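PDB 2Z5L: tylactone synthase starter module and modules 1 & 2, which probably catalyses, through its first ketoreductase, the NADPH-dependent and stereospecific reduction of a beta-keto group on the polyketide chain during tylosin assembly. Local coordinates for residues R273-R278 with F340-I345; G431-G436 with A459-L464. All blocks are in the same frame, centred on the assembly; numbering follows the deposited sequence.

Contact 1. Residues R273-R278 with F340-I345; sequences RRLARR and FHTAGI
Leu-275 reaches from its helix to Phe-340 and Thr-342 through a single methyl, a small example of how a Rossmann fold seats a helix on its sheet. Along 273-278 the arginines before and after the leucine reach toward other helices, Arg-273 and Arg-277 to helix 300-308, Arg-274 and Arg-278 to helix 457-470, and the segment meets the strand through Leu-275, whose CB points at it. Its CD1 lies 3.6 Å from Phe-340 CB and 3.7 Å from Phe-340 CG, so the methyl meets the root of the aromatic side chain and not its far end. The two side chains cross at about a right angle. Phe-340 has CG anti to its carbonyl carbon (chi1 -70°), which carries the ring past the leucine methyl. The same CD1 stands 4.1 Å from Thr-342 CG2; the threonine hydroxyl is used differently, hydrogen-bonding to the carbonyl of Thr-265. Helix 270-281 begins within the glycine-rich segment, probably the one that receives the dinucleotide in this family, and Thr-342 touches that segment. Strand 338-341 runs between strands 261-265 and 386-391, and Phe-389 of the latter adds to the leucine's apolar surroundings, while Met-468 of helix 457-470 packs on Phe-340.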
loop_
_atom_site.group_PDB
_atom_site.type_symbol
_atom_site.label_atom_id
_atom_site.label_comp_id
_atom_site.label_asym_id
_atom_site.label_seq_id
_atom_site.Cartn_x
_atom_site.Cartn_y
_atom_site.Cartn_z
ATOM N N ARG A 273 -2.235 20.556 9.668
ATOM C CA ARG A 273 -2.118 21.984 9.937
ATOM C C ARG A 273 -1.511 22.736 8.758
ATOM O O ARG A 273 -2.062 23.735 8.298
ATOM C CB ARG A 273 -1.311 22.220 11.216
ATOM C CG ARG A 273 -1.951 21.590 12.459
ATOM C CD ARG A 273 -1.268 21.994 13.778
ATOM N NE ARG A 273 -1.687 21.118 14.860
ATOM C CZ ARG A 273 -2.281 21.525 15.978
ATOM N NH1 ARG A 273 -2.543 22.815 16.188
ATOM N NH2 ARG A 273 -2.606 20.630 16.896
ATOM N N ARG A 274 -0.392 22.232 8.255
ATOM C CA ARG A 274 0.312 22.819 7.119
ATOM C C ARG A 274 -0.558 22.920 5.876
ATOM O O ARG A 274 -0.539 23.923 5.162
ATOM C CB ARG A 274 1.529 21.954 6.794
ATOM C CG ARG A 274 2.120 22.208 5.428
ATOM C CD ARG A 274 3.039 23.382 5.479
ATOM N NE ARG A 274 4.132 23.108 6.408
ATOM C CZ ARG A 274 5.209 23.871 6.528
ATOM N NH1 ARG A 274 5.331 24.957 5.771
ATOM N NH2 ARG A 274 6.165 23.539 7.387
ATOM N N LEU A 275 -1.291 21.851 5.604
ATOM C CA LEU A 275 -2.173 21.796 4.444
ATOM C C LEU A 275 -3.218 22.877 4.621
ATOM O O LEU A 275 -3.479 23.657 3.712
ATOM C CB LEU A 275 -2.845 20.429 4.392
ATOM C CG LEU A 275 -3.133 19.842 3.010
ATOM C CD1 LEU A 275 -4.172 18.720 3.169
ATOM C CD2 LEU A 275 -3.620 20.876 2.052
ATOM N N ALA A 276 -3.807 22.929 5.810
ATOM C CA ALA A 276 -4.839 23.916 6.081
ATOM C C ALA A 276 -4.360 25.359 5.871
ATOM O O ALA A 276 -4.990 26.114 5.137
ATOM C CB ALA A 276 -5.376 23.723 7.496
ATOM N N ARG A 277 -3.252 25.749 6.499
ATOM C CA ARG A 277 -2.753 27.105 6.323
ATOM C C ARG A 277 -2.527 27.460 4.858
ATOM O O ARG A 277 -2.776 28.587 4.437
ATOM C CB ARG A 277 -1.445 27.300 7.096
ATOM C CG ARG A 277 -1.593 27.278 8.608
ATOM C CD ARG A 277 -0.226 27.421 9.299
ATOM N NE ARG A 277 -0.290 27.346 10.748
ATOM C CZ ARG A 277 -0.602 28.365 11.548
ATOM N NH1 ARG A 277 -0.885 29.559 11.041
ATOM N NH2 ARG A 277 -0.617 28.195 12.866
ATOM N N ARG A 278 -2.044 26.500 4.078
ATOM C CA ARG A 278 -1.787 26.736 2.658
ATOM C C ARG A 278 -3.067 26.890 1.839
ATOM O O ARG A 278 -3.147 27.754 0.963
ATOM C CB ARG A 278 -0.939 25.597 2.092
ATOM C CG ARG A 278 0.552 25.740 2.417
ATOM C CD ARG A 278 1.175 26.878 1.590
ATOM N NE ARG A 278 1.144 26.630 0.145
ATOM C CZ ARG A 278 1.987 25.835 -0.520
ATOM N NH1 ARG A 278 2.947 25.183 0.123
ATOM N NH2 ARG A 278 1.890 25.724 -1.841
ATOM N N PHE A 340 -9.408 15.994 1.778
ATOM C CA PHE A 340 -7.992 15.646 1.951
ATOM C C PHE A 340 -7.888 14.722 3.172
ATOM O O PHE A 340 -8.148 15.131 4.303
ATOM C CB PHE A 340 -7.151 16.904 2.162
ATOM C CG PHE A 340 -7.017 17.761 0.925
ATOM C CD1 PHE A 340 -5.971 17.579 0.034
ATOM C CD2 PHE A 340 -7.937 18.761 0.657
ATOM C CE1 PHE A 340 -5.835 18.396 -1.098
ATOM C CE2 PHE A 340 -7.811 19.580 -0.468
ATOM C CZ PHE A 340 -6.763 19.395 -1.345
ATOM N N HIS A 341 -7.508 13.472 2.938
ATOM C CA HIS A 341 -7.397 12.489 4.009
ATOM C C HIS A 341 -5.961 12.333 4.494
ATOM O O HIS A 341 -5.178 11.621 3.874
ATOM C CB HIS A 341 -7.918 11.138 3.512
ATOM C CG HIS A 341 -8.057 10.104 4.586
ATOM N ND1 HIS A 341 -8.730 10.341 5.764
ATOM C CD2 HIS A 341 -7.613 8.825 4.654
ATOM C CE1 HIS A 341 -8.692 9.252 6.516
ATOM N NE2 HIS A 341 -8.020 8.321 5.866
ATOM N N THR A 342 -5.611 12.997 5.595
ATOM C CA THR A 342 -4.251 12.874 6.114
ATOM C C THR A 342 -4.241 12.029 7.392
ATOM O O THR A 342 -3.176 11.726 7.922
ATOM C CB THR A 342 -3.576 14.262 6.387
ATOM O OG1 THR A 342 -3.877 14.691 7.709
ATOM C CG2 THR A 342 -4.098 15.355 5.445
ATOM N N ALA A 343 -5.421 11.625 7.878
ATOM C CA ALA A 343 -5.495 10.826 9.111
ATOM C C ALA A 343 -4.761 9.488 9.038
ATOM O O ALA A 343 -4.701 8.842 7.993
ATOM C CB ALA A 343 -6.947 10.587 9.516
ATOM N N GLY A 344 -4.234 9.064 10.181
ATOM C CA GLY A 344 -3.513 7.808 10.249
ATOM C C GLY A 344 -2.646 7.761 11.485
ATOM O O GLY A 344 -2.542 8.753 12.216
ATOM N N ILE A 345 -2.013 6.615 11.720
ATOM C CA ILE A 345 -1.169 6.451 12.896
ATOM C C ILE A 345 0.207 5.896 12.587
ATOM O O ILE A 345 0.393 5.165 11.613
ATOM C CB ILE A 345 -1.811 5.506 13.896
ATOM C CG1 ILE A 345 -1.829 4.100 13.317
ATOM C CG2 ILE A 345 -3.234 5.951 14.202
ATOM C CD1 ILE A 345 -2.237 3.060 14.311
#

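Contact 2. Residues G431-G436 with A459-L464; sequences GLWGGG and AAVDAL
The indole of Trp-433 receives the methyl of Ala-460 over one face, on the six-membered ring. Ala-460 CB lies 4.0 Å from the centroid of that ring of Trp-433 and 15° off its normal, a CH-pi contact of nearly vertical approach. The methyl is offset toward the rim, and its nearest ring atoms are Trp-433 CZ2 and CH2, each 4.0 Å from Ala-460 CB. Val-461 comes to the same outer corner obliquely, its CG2 standing 4.4 Å from Trp-433 CH2. Consecutive helix residues therefore meet one end of the indole, the alanine over the face and the valine at a slant to it. Around the indole, Trp-430 meets it with the ring planes at about 65°, and Ile-271 and Met-438 also touch the side chain.

The approach illustrates how a flat side chain can bridge a loop and a helix that remain well separated as backbones: the CA atoms of Trp-433 and Ala-460, the nearest pair, are 7.7 Å apart. The six-membered ring of Trp-433, at the far end of the indole, spans that gap. With CG1 of Val-461 anti to the backbone N (chi1 170°), the other methyl, CG2, is the one left toward the indole.

Segment 431-436 leaves strand 426-430 and leads toward helix 442-450, with backbone hydrogen bonds linking Leu-432 and Gly-434 each with Met-455. Helix 457-470 packs against both this loop and helix 270-281, which also touch each other through Trp-433 and Ile-271, while Ala-460 and Leu-464 rest on Trp-430 of strand 426-430.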
loop_
_atom_site.group_PDB
_atom_site.type_symbol
_atom_site.label_atom_id
_atom_site.label_comp_id
_atom_site.label_asym_id
_atom_site.label_seq_id
_atom_site.Cartn_x
_atom_site.Cartn_y
_atom_site.Cartn_z
ATOM N N GLY A 431 7.094 10.241 0.770
ATOM C CA GLY A 431 8.348 9.742 1.292
ATOM C C GLY A 431 8.436 10.403 2.648
ATOM O O GLY A 431 7.400 10.762 3.210
ATOM N N LEU A 432 9.642 10.579 3.172
ATOM C CA LEU A 432 9.827 11.221 4.471
ATOM C C LEU A 432 9.443 12.693 4.428
ATOM O O LEU A 432 9.860 13.416 3.520
ATOM C CB LEU A 432 11.283 11.107 4.911
ATOM C CG LEU A 432 11.805 9.689 5.122
ATOM C CD1 LEU A 432 13.315 9.717 5.422
ATOM C CD2 LEU A 432 11.043 9.070 6.264
ATOM N N TRP A 433 8.661 13.134 5.413
ATOM C CA TRP A 433 8.223 14.529 5.491
ATOM C C TRP A 433 9.100 15.431 6.346
ATOM O O TRP A 433 9.336 15.161 7.526
ATOM C CB TRP A 433 6.789 14.624 6.012
ATOM C CG TRP A 433 5.768 14.628 4.921
ATOM C CD1 TRP A 433 5.469 13.599 4.076
ATOM C CD2 TRP A 433 4.927 15.723 4.537
ATOM N NE1 TRP A 433 4.491 13.984 3.188
ATOM C CE2 TRP A 433 4.142 15.283 3.448
ATOM C CE3 TRP A 433 4.763 17.034 5.006
ATOM C CZ2 TRP A 433 3.206 16.103 2.821
ATOM C CZ3 TRP A 433 3.830 17.850 4.379
ATOM C CH2 TRP A 433 3.064 17.381 3.296
ATOM N N GLY A 434 9.587 16.511 5.743
ATOM C CA GLY A 434 10.365 17.500 6.463
ATOM C C GLY A 434 9.689 17.952 7.742
ATOM O O GLY A 434 8.502 17.700 7.950
ATOM N N GLY A 435 10.448 18.622 8.603
ATOM C CA GLY A 435 9.956 19.797 9.300
ATOM C C GLY A 435 9.537 19.492 10.725
ATOM O O GLY A 435 9.603 18.348 11.171
ATOM N N GLY A 436 9.103 20.525 11.441
ATOM C CA GLY A 436 8.500 20.344 12.748
ATOM C C GLY A 436 7.343 19.366 12.723
ATOM O O GLY A 436 6.726 19.144 11.682
ATOM N N ALA A 459 7.603 22.427 -0.163
ATOM C CA ALA A 459 7.925 21.846 -1.454
ATOM C C ALA A 459 6.987 20.654 -1.643
ATOM O O ALA A 459 6.391 20.479 -2.713
ATOM C CB ALA A 459 9.378 21.393 -1.463
ATOM N N ALA A 460 6.844 19.845 -0.596
ATOM C CA ALA A 460 5.981 18.668 -0.644
ATOM C C ALA A 460 4.561 19.084 -1.027
ATOM O O ALA A 460 3.904 18.433 -1.849
ATOM C CB ALA A 460 5.996 17.947 0.710
ATOM N N VAL A 461 4.083 20.173 -0.432
ATOM C CA VAL A 461 2.745 20.677 -0.748
ATOM C C VAL A 461 2.668 21.121 -2.209
ATOM O O VAL A 461 1.650 20.906 -2.872
ATOM C CB VAL A 461 2.345 21.860 0.176
ATOM C CG1 VAL A 461 1.059 22.532 -0.346
ATOM C CG2 VAL A 461 2.117 21.342 1.580
ATOM N N ASP A 462 3.735 21.745 -2.713
ATOM C CA ASP A 462 3.751 22.171 -4.118
ATOM C C ASP A 462 3.608 20.948 -5.011
ATOM O O ASP A 462 2.865 20.962 -5.998
ATOM C CB ASP A 462 5.059 22.888 -4.482
ATOM C CG ASP A 462 5.245 24.202 -3.729
ATOM O OD1 ASP A 462 4.224 24.869 -3.413
ATOM O OD2 ASP A 462 6.415 24.572 -3.475
ATOM N N ALA A 463 4.340 19.894 -4.656
ATOM C CA ALA A 463 4.314 18.649 -5.408
ATOM C C ALA A 463 2.890 18.109 -5.430
ATOM O O ALA A 463 2.438 17.538 -6.433
ATOM C CB ALA A 463 5.253 17.644 -4.774
ATOM N N LEU A 464 2.176 18.302 -4.326
ATOM C CA LEU A 464 0.792 17.846 -4.228
ATOM C C LEU A 464 -0.050 18.636 -5.219
ATOM O O LEU A 464 -0.738 18.068 -6.071
ATOM C CB LEU A 464 0.249 18.070 -2.811
ATOM C CG LEU A 464 -1.237 17.760 -2.590
ATOM C CD1 LEU A 464 -1.512 16.320 -2.937
ATOM C CD2 LEU A 464 -1.618 18.048 -1.140
#

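Overall arrangement
Both contacts are apolar and buried, and neither has a polar bond between its own segments, yet they differ in how the gap is filled. Contact 1 seats a helix on a Rossmann-sheet strand through a leucine methyl against the root of a phenylalanine and a threonine methyl; contact 2 joins a loop to a helix through an aromatic face. Their centres are 11 Å apart, and helices 270-281 and 457-470 connect them. At the more polar flank Arg-278 NH2 makes a 2.9 Å salt bridge with Asp-462 OD1, and Arg-274 CG packs on Val-461 CG2. Deeper in, Phe-340 meets Leu-464. Charge thus links the helices outside the apolar layer that each contact helps to build.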